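Local coordinates for fatty acid synthase 1, isoform A (Drosophila melanogaster, PDB 6FN6), which probably synthesises long-chain saturated fatty acids from acetyl-CoA and malonyl-CoA with NADPH, this chain being its modifying region with dehydratase, enoylreductase and ketoreductase domains, at residues A[57-62]-A[105-110]; A[113-118]-A[240-245]. All coordinates share one frame; numbering follows the deposited sequence.

Interaction 1 of 2, residues A[57-62]-A[105-110]; sequences PVVMEN and TIPESI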
# COMPACT_ATOMS: atom_id res chain seq x y z
N PRO A 57 10.75 -23.93 16.91
CA PRO A 57 9.79 -22.83 17.07
C PRO A 57 9.80 -21.87 15.88
O PRO A 57 10.85 -21.65 15.28
CB PRO A 57 10.28 -22.13 18.34
CG PRO A 57 11.73 -22.41 18.39
CD PRO A 57 11.91 -23.78 17.80
N VAL A 58 8.64 -21.33 15.52
CA VAL A 58 8.54 -20.43 14.37
C VAL A 58 7.59 -19.27 14.65
O VAL A 58 6.79 -19.32 15.59
CB VAL A 58 8.10 -21.19 13.10
CG1 VAL A 58 9.12 -22.27 12.74
CG2 VAL A 58 6.71 -21.79 13.29
N VAL A 59 7.70 -18.23 13.83
CA VAL A 59 6.79 -17.09 13.90
C VAL A 59 6.23 -16.82 12.51
O VAL A 59 6.97 -16.44 11.60
CB VAL A 59 7.49 -15.84 14.47
CG1 VAL A 59 6.57 -14.63 14.41
CG2 VAL A 59 7.94 -16.09 15.89
N MET A 60 4.93 -17.02 12.35
CA MET A 60 4.27 -16.75 11.08
C MET A 60 3.65 -15.36 11.11
O MET A 60 3.15 -14.92 12.15
CB MET A 60 3.20 -17.80 10.79
CG MET A 60 3.73 -19.21 10.83
SD MET A 60 2.55 -20.42 10.21
CE MET A 60 3.20 -21.90 10.97
N GLU A 61 3.69 -14.66 9.98
CA GLU A 61 3.16 -13.31 9.91
C GLU A 61 2.41 -13.06 8.61
O GLU A 61 2.72 -13.65 7.57
CB GLU A 61 4.29 -12.29 10.05
CG GLU A 61 5.00 -12.34 11.39
CD GLU A 61 6.15 -11.37 11.48
OE1 GLU A 61 5.91 -10.19 11.81
OE2 GLU A 61 7.30 -11.78 11.20
N ASN A 62 1.42 -12.17 8.68
CA ASN A 62 0.65 -11.76 7.51
C ASN A 62 0.07 -12.97 6.79
O ASN A 62 0.14 -13.07 5.56
CB ASN A 62 1.51 -10.94 6.55
CG ASN A 62 0.69 -10.22 5.49
OD1 ASN A 62 -0.37 -9.66 5.79
ND2 ASN A 62 1.16 -10.25 4.25
N THR A 105 9.57 -17.10 9.89
CA THR A 105 10.97 -16.96 10.30
C THR A 105 11.23 -17.66 11.62
O THR A 105 10.35 -17.74 12.48
CB THR A 105 11.37 -15.48 10.44
OG1 THR A 105 10.52 -14.83 11.39
CG2 THR A 105 11.27 -14.75 9.10
N ILE A 106 12.45 -18.18 11.78
CA ILE A 106 12.88 -18.78 13.03
C ILE A 106 13.46 -17.69 13.92
O ILE A 106 14.50 -17.11 13.60
CB ILE A 106 13.90 -19.91 12.79
CG1 ILE A 106 13.23 -21.07 12.05
CG2 ILE A 106 14.48 -20.40 14.12
CD1 ILE A 106 14.19 -22.13 11.55
N PRO A 107 12.78 -17.38 15.05
CA PRO A 107 13.20 -16.25 15.88
C PRO A 107 14.48 -16.47 16.67
O PRO A 107 14.89 -17.61 16.90
CB PRO A 107 12.01 -16.08 16.84
CG PRO A 107 11.45 -17.44 16.98
CD PRO A 107 11.62 -18.09 15.63
N GLU A 108 15.11 -15.38 17.07
CA GLU A 108 16.29 -15.43 17.93
C GLU A 108 15.92 -16.06 19.27
O GLU A 108 16.58 -16.98 19.74
CB GLU A 108 16.86 -14.02 18.13
CG GLU A 108 18.08 -13.94 19.04
CD GLU A 108 19.33 -14.50 18.40
OE1 GLU A 108 19.33 -14.71 17.17
OE2 GLU A 108 20.33 -14.72 19.13
N SER A 109 14.86 -15.53 19.88
CA SER A 109 14.38 -16.03 21.17
C SER A 109 12.86 -16.17 21.15
O SER A 109 12.13 -15.18 21.15
CB SER A 109 14.80 -15.09 22.29
OG SER A 109 14.22 -15.48 23.53
N ILE A 110 12.38 -17.41 21.14
CA ILE A 110 10.95 -17.68 21.03
C ILE A 110 10.21 -17.09 22.24
O ILE A 110 9.06 -16.68 22.13
CB ILE A 110 10.67 -19.19 20.90
CG1 ILE A 110 9.18 -19.46 20.68
CG2 ILE A 110 11.16 -19.95 22.13
CD1 ILE A 110 8.61 -18.87 19.40
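Pro-57, Val-59 and Thr-105 supply more than half of the surface buried between these two segments, the last two as partners of each other. Val-59 and Thr-105 are an antiparallel hydrogen-bonded pair: Val-59 N donates to Thr-105 O at 3.0 Å, and Thr-105 N returns a bond of 3.2 Å to Val-59 O. Their side chains rise on the same face of the sheet, where Thr-105 OG1 lies 4.4 Å from Val-59 CB. Val-59 turns CG1 anti to its backbone N (chi1 175°), which leaves CG2 beside that nitrogen, 3.9 Å from Pro-107 CG; the isopropyl group and the proline ring cross obliquely. The ring of Pro-57 makes an apolar contact with Ile-110, farther along the loop. Ile-110 holds CG1 anti to its own N (chi1 -176°), and that carbon lies 3.7 Å from Pro-57 CB, with Ile-110 CD1 hardly farther off. Val-58 and Ile-106 meet more loosely through their CG1 methyl and methylene, and both also pack on helix 34-48, Val-58 on Trp-42 and Ile-106 on Phe-45, as befits a hotdog fold, in which the sheet wraps a long helix. Beyond Val-59 the ladder continues with a backbone bond between Glu-61 and Lys-103, but toward the loop it comes to Pro-57 and Pro-107, which would form the next hydrogen-bonded pair. Neither proline has an N-H to give, and Pro-57 O meets Pro-107 CD at 3.7 Å instead. The chemistry thus implies a pairing that ends in hydrocarbon contacts as the chain leaves the sheet.

Interaction 2 of 2, residues A[113-118]-A[240-245]; sequences EELPLE and ELRGLK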
# COMPACT_ATOMS: atom_id res chain seq x y z
N GLU A 113 9.34 -13.41 21.77
CA GLU A 113 8.33 -13.12 20.75
C GLU A 113 6.90 -13.22 21.29
O GLU A 113 5.96 -12.78 20.63
CB GLU A 113 8.50 -14.07 19.56
CG GLU A 113 9.83 -13.92 18.83
CD GLU A 113 9.93 -12.63 18.05
OE1 GLU A 113 9.05 -12.37 17.20
OE2 GLU A 113 10.89 -11.86 18.28
N GLU A 114 6.75 -13.79 22.48
CA GLU A 114 5.42 -13.99 23.07
C GLU A 114 5.01 -12.81 23.94
O GLU A 114 5.84 -12.00 24.35
CB GLU A 114 5.39 -15.27 23.89
CG GLU A 114 5.92 -16.49 23.15
CD GLU A 114 5.40 -17.79 23.72
OE1 GLU A 114 6.11 -18.42 24.53
OE2 GLU A 114 4.28 -18.20 23.35
N LEU A 115 3.71 -12.71 24.23
CA LEU A 115 3.19 -11.65 25.08
C LEU A 115 3.03 -12.15 26.52
O LEU A 115 2.56 -13.27 26.73
CB LEU A 115 1.85 -11.13 24.56
CG LEU A 115 1.84 -10.36 23.23
CD1 LEU A 115 0.41 -10.10 22.79
CD2 LEU A 115 2.60 -9.05 23.36
N PRO A 116 3.39 -11.32 27.51
CA PRO A 116 3.23 -11.69 28.92
C PRO A 116 1.79 -11.54 29.40
O PRO A 116 1.45 -10.53 30.01
CB PRO A 116 4.16 -10.72 29.65
CG PRO A 116 4.15 -9.51 28.80
CD PRO A 116 4.03 -9.99 27.38
N LEU A 117 0.96 -12.53 29.12
CA LEU A 117 -0.47 -12.44 29.42
C LEU A 117 -0.86 -13.42 30.52
O LEU A 117 -0.49 -14.60 30.48
CB LEU A 117 -1.29 -12.71 28.16
CG LEU A 117 -1.20 -11.64 27.07
CD1 LEU A 117 -1.73 -12.16 25.75
CD2 LEU A 117 -1.92 -10.37 27.49
N GLU A 118 -1.62 -12.93 31.49
CA GLU A 118 -2.10 -13.76 32.59
C GLU A 118 -3.55 -14.19 32.35
O GLU A 118 -4.30 -13.51 31.66
CB GLU A 118 -2.00 -12.99 33.91
CG GLU A 118 -0.58 -12.90 34.46
CD GLU A 118 -0.07 -14.23 34.98
OE1 GLU A 118 -0.83 -15.22 34.94
OE2 GLU A 118 1.10 -14.29 35.43
N GLU A 240 0.16 -18.80 20.13
CA GLU A 240 -0.35 -17.45 20.36
C GLU A 240 -0.76 -16.82 19.03
O GLU A 240 0.06 -16.65 18.13
CB GLU A 240 0.71 -16.60 21.05
CG GLU A 240 0.19 -15.28 21.60
CD GLU A 240 1.29 -14.42 22.18
OE1 GLU A 240 1.76 -14.72 23.30
OE2 GLU A 240 1.69 -13.44 21.52
N LEU A 241 -2.04 -16.47 18.91
CA LEU A 241 -2.59 -15.96 17.66
C LEU A 241 -3.07 -14.52 17.80
O LEU A 241 -3.95 -14.23 18.61
CB LEU A 241 -3.73 -16.85 17.17
CG LEU A 241 -3.36 -18.33 16.98
CD1 LEU A 241 -4.59 -19.15 16.63
CD2 LEU A 241 -2.29 -18.50 15.90
N ARG A 242 -2.49 -13.61 17.02
CA ARG A 242 -2.84 -12.20 17.07
C ARG A 242 -3.53 -11.74 15.79
O ARG A 242 -3.22 -12.23 14.70
CB ARG A 242 -1.59 -11.35 17.31
CG ARG A 242 -0.67 -11.86 18.41
CD ARG A 242 0.48 -10.91 18.64
NE ARG A 242 1.59 -11.54 19.35
CZ ARG A 242 2.74 -10.94 19.63
NH1 ARG A 242 2.95 -9.68 19.26
NH2 ARG A 242 3.70 -11.59 20.28
N GLY A 243 -4.47 -10.81 15.92
CA GLY A 243 -5.09 -10.17 14.77
C GLY A 243 -5.85 -11.10 13.83
O GLY A 243 -5.66 -11.04 12.62
N LEU A 244 -6.70 -11.95 14.39
CA LEU A 244 -7.50 -12.86 13.58
C LEU A 244 -8.63 -12.10 12.87
O LEU A 244 -9.32 -11.29 13.48
CB LEU A 244 -8.07 -13.99 14.44
CG LEU A 244 -9.03 -14.96 13.74
CD1 LEU A 244 -8.36 -15.63 12.55
CD2 LEU A 244 -9.52 -16.01 14.72
N LYS A 245 -8.78 -12.36 11.57
CA LYS A 245 -9.86 -11.78 10.78
C LYS A 245 -10.67 -12.89 10.11
O LYS A 245 -10.11 -13.71 9.38
CB LYS A 245 -9.33 -10.81 9.72
CG LYS A 245 -8.56 -9.62 10.26
CD LYS A 245 -9.49 -8.49 10.70
CE LYS A 245 -8.72 -7.18 10.88
NZ LYS A 245 -7.68 -7.28 11.94
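Glu-240 OE1 is gripped by two donors: the backbone N of Leu-115, at 3.0 Å and almost straight (174°), and the ammonium group of Lys-235 on the neighbouring strand. The amide of Leu-115 comes to the syn lone pair of OE1. The other oxygen, OE2, is held within the same strand, taking a salt-bridging hydrogen bond of 2.9 Å from Arg-242 NE and a weak one from Arg-242 NH2; NE meets it nearly along the C-O axis, with the oxygen 26° out of the guanidinium plane. Glu-240 sets CG anti to its N (chi1 -168°) and runs extended beyond it. The side chains of Leu-115 and Glu-240 cross at about a right angle, and Leu-115 CG lies 3.7 Å above the guanidinium plane of Arg-242, over its centre. Leu-115 also packs on Gln-770 of the second subunit. Glu-114 brings a like charge, its OE2 4.3 Å from Glu-240 OE1; Asn-202 binds its OE1, and OE2 has a long, weak ion pair with Lys-235, which thus lies near both carboxylates. An alanine in place of Glu-240 would probably leave the amide of Leu-115 and the charges of Arg-242 and Lys-235 without this acceptor, and the guanidinium freer to turn. One carboxylate therefore ties the irregular chain after the predicted N-terminal hotdog to strand 239-248 of the predicted C-terminal one; its two cations are likely to keep it ionised despite Glu-114.

In the fold
Both contacts belong to the dehydratase domain, a double hotdog, and follow in series along the chain: 105-110 ends interaction 1 and 113-118 opens interaction 2 three residues later. Their centres lie 13 Å apart, and they touch where Pro-107 CB packs on Glu-113 CG at 3.7 Å. Strand 191-201 runs between strands 58-65 and 239-248, and its Arg-198 forms salt bridges with both Glu-61 and Glu-113. By prediction, 57-62 and 105-110 fall in the N-terminal hotdog and 240-245 in the C-terminal one. The connection between the halves therefore leaves one and is fixed to the other, away from the predicted catalytic residues.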